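Local coordinates for protein beta-1,4-mannanase (Aplysia kurodai, PDB 3VUP) that probably hydrolyses the beta-1,4-mannosidic bonds of mannan as a TIM-barrel enzyme of the sea hare's digestive fluid, at residues M92-L95 with L96-K100; Q38-K41 with N42-E45. All blocks are in the same frame, centred on the assembly; numbering follows the deposited sequence. Where two conformers were deposited one is given.

Interaction 1: residues M92-L95 with L96-K100; sequences MKDL and LDTAK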
loop_
_atom_site.group_PDB
_atom_site.type_symbol
_atom_site.label_atom_id
_atom_site.label_comp_id
_atom_site.label_asym_id
_atom_site.label_seq_id
_atom_site.Cartn_x
_atom_site.Cartn_y
_atom_site.Cartn_z
ATOM N N MET A 92 11.828 5.614 -11.552
ATOM C CA MET A 92 11.471 5.655 -10.142
ATOM C C MET A 92 12.111 6.861 -9.451
ATOM O O MET A 92 11.470 7.526 -8.631
ATOM C CB MET A 92 11.836 4.342 -9.450
ATOM C CG MET A 92 11.033 3.138 -9.964
ATOM S SD MET A 92 9.238 3.289 -9.750
ATOM C CE MET A 92 9.093 3.282 -7.962
ATOM N N LYS A 93 13.355 7.174 -9.806
ATOM C CA LYS A 93 13.998 8.358 -9.257
ATOM C C LYS A 93 13.284 9.630 -9.705
ATOM O O LYS A 93 13.047 10.527 -8.901
ATOM C CB LYS A 93 15.483 8.413 -9.627
ATOM C CG LYS A 93 16.131 9.752 -9.268
ATOM C CD LYS A 93 17.609 9.641 -8.950
ATOM C CE LYS A 93 18.102 10.911 -8.263
ATOM N NZ LYS A 93 17.807 12.141 -9.054
ATOM N N ASP A 94 12.926 9.699 -10.984
ATOM C CA ASP A 94 12.261 10.885 -11.498
ATOM C C ASP A 94 10.867 11.069 -10.901
ATOM O O ASP A 94 10.432 12.200 -10.667
ATOM C CB ASP A 94 12.202 10.863 -13.024
ATOM C CG ASP A 94 11.947 12.234 -13.608
ATOM O OD1 ASP A 94 12.656 13.187 -13.223
ATOM O OD2 ASP A 94 11.031 12.365 -14.442
ATOM N N LEU A 95 10.168 9.963 -10.668
ATOM C CA LEU A 95 8.894 10.010 -9.963
ATOM C C LEU A 95 9.072 10.727 -8.629
ATOM O O LEU A 95 8.320 11.641 -8.290
ATOM C CB LEU A 95 8.377 8.592 -9.721
ATOM C CG LEU A 95 7.258 8.448 -8.683
ATOM C CD1 LEU A 95 5.971 9.143 -9.116
ATOM C CD2 LEU A 95 7.017 6.976 -8.406
ATOM N N LEU A 96 10.081 10.305 -7.874
ATOM C CA LEU A 96 10.322 10.872 -6.553
ATOM C C LEU A 96 10.821 12.318 -6.622
ATOM O O LEU A 96 10.434 13.145 -5.802
ATOM C CB LEU A 96 11.275 9.976 -5.755
ATOM C CG LEU A 96 10.741 8.570 -5.457
ATOM C CD1 LEU A 96 11.826 7.712 -4.842
ATOM C CD2 LEU A 96 9.532 8.629 -4.535
ATOM N N ASP A 97 11.674 12.621 -7.596
ATOM C CA ASP A 97 12.120 14.001 -7.791
ATOM C C ASP A 97 10.932 14.908 -8.126
ATOM O O ASP A 97 10.853 16.050 -7.673
ATOM C CB ASP A 97 13.162 14.086 -8.908
ATOM C CG ASP A 97 14.495 13.463 -8.535
ATOM O OD1 ASP A 97 14.778 13.278 -7.331
ATOM O OD2 ASP A 97 15.271 13.175 -9.471
ATOM N N THR A 98 10.009 14.384 -8.924
ATOM C CA THR A 98 8.822 15.133 -9.310
ATOM C C THR A 98 7.932 15.386 -8.098
ATOM O O THR A 98 7.460 16.504 -7.880
ATOM C CB THR A 98 8.044 14.396 -10.419
ATOM O OG1 THR A 98 8.891 14.249 -11.566
ATOM C CG2 THR A 98 6.795 15.171 -10.813
ATOM N N ALA A 99 7.731 14.350 -7.292
ATOM C CA ALA A 99 6.933 14.469 -6.081
ATOM C C ALA A 99 7.539 15.492 -5.120
ATOM O O ALA A 99 6.823 16.283 -4.500
ATOM C CB ALA A 99 6.818 13.146 -5.412
ATOM N N LYS A 100 8.865 15.483 -5.004
ATOM C CA LYS A 100 9.551 16.407 -4.110
ATOM C C LYS A 100 9.220 17.852 -4.469
ATOM O O LYS A 100 9.029 18.685 -3.584
ATOM C CB LYS A 100 11.064 16.174 -4.154
ATOM C CG LYS A 100 11.872 17.094 -3.239
ATOM C CD LYS A 100 13.378 16.904 -3.422
ATOM C CE LYS A 100 14.179 17.921 -2.620
ATOM N NZ LYS A 100 15.646 17.726 -2.790
HETATM O O HOH W 1 15.087 12.704 -12.127
#
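L96 N, D97 N, T98 N and A99 N bond back to the carbonyls of M92, K93, D94 and L95, four successive i to i+4 bonds over about two turns of unbroken helix. The residues belong to helix 88-101, which lies on the outside of the (beta/alpha)8 barrel just before strand 105-112. On its polar side K93 and D97 stand one turn apart, and in one of the two conformers of K93 its NZ forms a salt bridge of 2.8 Å with D97 OD2. In that conformer the lysine chain leaves with CG anti to the backbone N (chi1 170°) and bends at its last torsion (chi4 -55°), which brings the ammonium to the syn lone pair of OD2. The other carboxylate oxygen, D97 OD1, is bonded to H151 NE2. D94 and D97 bring like charges to 4.6 Å between D94 OD1 and D97 OD2; a water donates to each oxygen, and K93 may partly offset the repulsion, as may K41, which shares D94 OD2 with W37 NE1. The buried side is apolar: L95, L96 and A99 rest on V106 of strand 105-112, while L95 and A99 also meet F48 of helix 36-53 and M92 touches I144 of helix 130-147. T98, buried against W37 and K41 of helix 36-53, turns its hydroxyl back to its own helix. D94 O takes two donors from opposite faces of its carbonyl plane, T98 N at 2.8 Å and T98 OG1 at 2.7 Å.

Interaction 2: residues Q38-K41 with N42-E45; sequences QRNK and NRIE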
loop_
_atom_site.group_PDB
_atom_site.type_symbol
_atom_site.label_atom_id
_atom_site.label_comp_id
_atom_site.label_asym_id
_atom_site.label_seq_id
_atom_site.Cartn_x
_atom_site.Cartn_y
_atom_site.Cartn_z
ATOM N N GLN A 38 8.210 8.468 -18.843
ATOM C CA GLN A 38 8.341 9.718 -19.576
ATOM C C GLN A 38 7.134 9.956 -20.490
ATOM O O GLN A 38 6.751 11.101 -20.724
ATOM C CB GLN A 38 9.663 9.781 -20.345
ATOM C CG GLN A 38 10.899 9.875 -19.453
ATOM C CD GLN A 38 10.930 11.123 -18.576
ATOM O OE1 GLN A 38 10.329 12.151 -18.903
ATOM N NE2 GLN A 38 11.641 11.036 -17.458
ATOM N N ARG A 39 6.522 8.878 -20.981
ATOM C CA ARG A 39 5.331 9.008 -21.811
ATOM C C ARG A 39 4.109 9.462 -21.017
ATOM O O ARG A 39 3.258 10.184 -21.542
ATOM C CB ARG A 39 5.037 7.704 -22.553
ATOM C CG ARG A 39 5.997 7.437 -23.703
ATOM C CD ARG A 39 5.541 6.266 -24.559
ATOM N NE ARG A 39 5.757 4.985 -23.896
ATOM C CZ ARG A 39 6.872 4.270 -24.004
ATOM N NH1 ARG A 39 7.875 4.713 -24.751
ATOM N NH2 ARG A 39 6.985 3.114 -23.368
ATOM N N ASN A 40 4.027 9.056 -19.753
ATOM C CA ASN A 40 2.873 9.386 -18.909
ATOM C C ASN A 40 3.080 10.585 -17.983
ATOM O O ASN A 40 2.128 11.055 -17.357
ATOM C CB ASN A 40 2.464 8.184 -18.046
ATOM C CG ASN A 40 1.708 7.110 -18.821
ATOM O OD1 ASN A 40 0.478 7.116 -18.879
ATOM N ND2 ASN A 40 2.443 6.151 -19.372
ATOM N N LYS A 41 4.318 11.061 -17.885
ATOM C CA LYS A 41 4.663 12.114 -16.931
ATOM C C LYS A 41 3.838 13.392 -17.111
ATOM O O LYS A 41 3.457 14.033 -16.128
ATOM C CB LYS A 41 6.159 12.428 -17.000
ATOM C CG LYS A 41 6.616 13.503 -16.027
ATOM C CD LYS A 41 8.121 13.696 -16.086
ATOM C CE LYS A 41 8.590 14.726 -15.071
ATOM N NZ LYS A 41 10.072 14.868 -15.098
ATOM N N ASN A 42 3.553 13.761 -18.358
ATOM C CA ASN A 42 2.789 14.979 -18.607
ATOM C C ASN A 42 1.357 14.917 -18.076
ATOM O O ASN A 42 0.723 15.947 -17.891
ATOM C CB ASN A 42 2.800 15.368 -20.092
ATOM C CG ASN A 42 1.995 14.416 -20.956
ATOM O OD1 ASN A 42 1.968 13.207 -20.713
ATOM N ND2 ASN A 42 1.338 14.957 -21.976
ATOM N N ARG A 43 0.858 13.710 -17.823
ATOM C CA ARG A 43 -0.447 13.548 -17.186
ATOM C C ARG A 43 -0.354 13.279 -15.684
ATOM O O ARG A 43 -1.255 13.646 -14.925
ATOM C CB ARG A 43 -1.258 12.449 -17.872
ATOM C CG ARG A 43 -1.703 12.811 -19.279
ATOM C CD ARG A 43 -2.554 11.711 -19.880
ATOM N NE ARG A 43 -1.766 10.525 -20.197
ATOM C CZ ARG A 43 -2.269 9.298 -20.308
ATOM N NH1 ARG A 43 -3.566 9.084 -20.117
ATOM N NH2 ARG A 43 -1.469 8.282 -20.604
ATOM N N ILE A 44 0.730 12.644 -15.252
ATOM C CA ILE A 44 0.899 12.342 -13.835
ATOM C C ILE A 44 1.349 13.567 -13.039
ATOM O O ILE A 44 0.850 13.821 -11.941
ATOM C CB ILE A 44 1.855 11.157 -13.612
ATOM C CG1 ILE A 44 1.234 9.884 -14.179
ATOM C CG2 ILE A 44 2.165 10.986 -12.127
ATOM C CD1 ILE A 44 2.165 8.701 -14.187
ATOM N N GLU A 45 2.280 14.335 -13.589
ATOM C CA GLU A 45 2.749 15.517 -12.869
ATOM C C GLU A 45 1.614 16.489 -12.460
ATOM O O GLU A 45 1.586 16.937 -11.313
ATOM C CB GLU A 45 3.891 16.225 -13.614
ATOM C CG GLU A 45 4.412 17.433 -12.864
ATOM C CD GLU A 45 5.733 17.951 -13.392
ATOM O OE1 GLU A 45 6.237 17.418 -14.407
ATOM O OE2 GLU A 45 6.263 18.904 -12.782
HETATM O O HOH W 2 4.819 12.993 -20.878
HETATM O O HOH W 3 0.502 11.049 -21.648
#
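N40 O receives both R43 N and I44 N, each at 3.0 Å, while E45 N bonds to K41 O at 2.8 Å, so an i to i+3 and an i to i+4 bond share one carbonyl where the helix is kinked. The I44 bond lies in the carbonyl plane; the R43 donor stands above it, 49° out. At the kink N42 N has no bond to the preceding turn and gives its hydrogen to a water that also lies within bonding distance of Q38 O and probably donates to it. R39 O, which has lost its backbone partner R43 N to N40 O, takes a proton from a second water that accepts from R43 NE at 2.7 Å. The kink falls in helix 36-53, the connection between strands 18-22 and 58-65 in the first beta-alpha-beta unit of the TIM barrel. Here the N40 amide and the R43 guanidinium cross with their planes 27° apart; N40 OD1 and R43 NH2 come to 2.9 Å, but at an angle too poor for a hydrogen bond. N40 is held instead by Q36 O at ND2 and by S27 OG at OD1. I44 CD1 packs on N40 CB at 3.9 Å, and both side chains touch M26. In K41 and E45 CG stands anti to the backbone N (chi1 -179° in each), which sends the two extended chains side by side the same way. Their charged ends have separate partners, D94 for K41 NZ and K101 NZ with Y102 OH for E45 OE2, and the lysine meets the glutamate through its methylene, K41 CE lying 3.6 Å from E45 OE1.

Overall arrangement
Interaction 2 comes first along the chain, on helix 36-53, and interaction 1 follows on helix 88-101; the two helices come after barrel strands 18-22 and 58-65 respectively and pack against each other outside the barrel. The centres of the contacts are about 12 Å apart, on the same side of the chain's centre, and their side chains meet directly. K41 NZ forms a salt bridge with D94 OD2 at 2.8 Å, while T98 packs on K41 and E45, its CG2 lying 3.9 Å from E45 CG. The kinked turn of the earlier helix is thereby joined to the regular turns of the later one by charge and by packing.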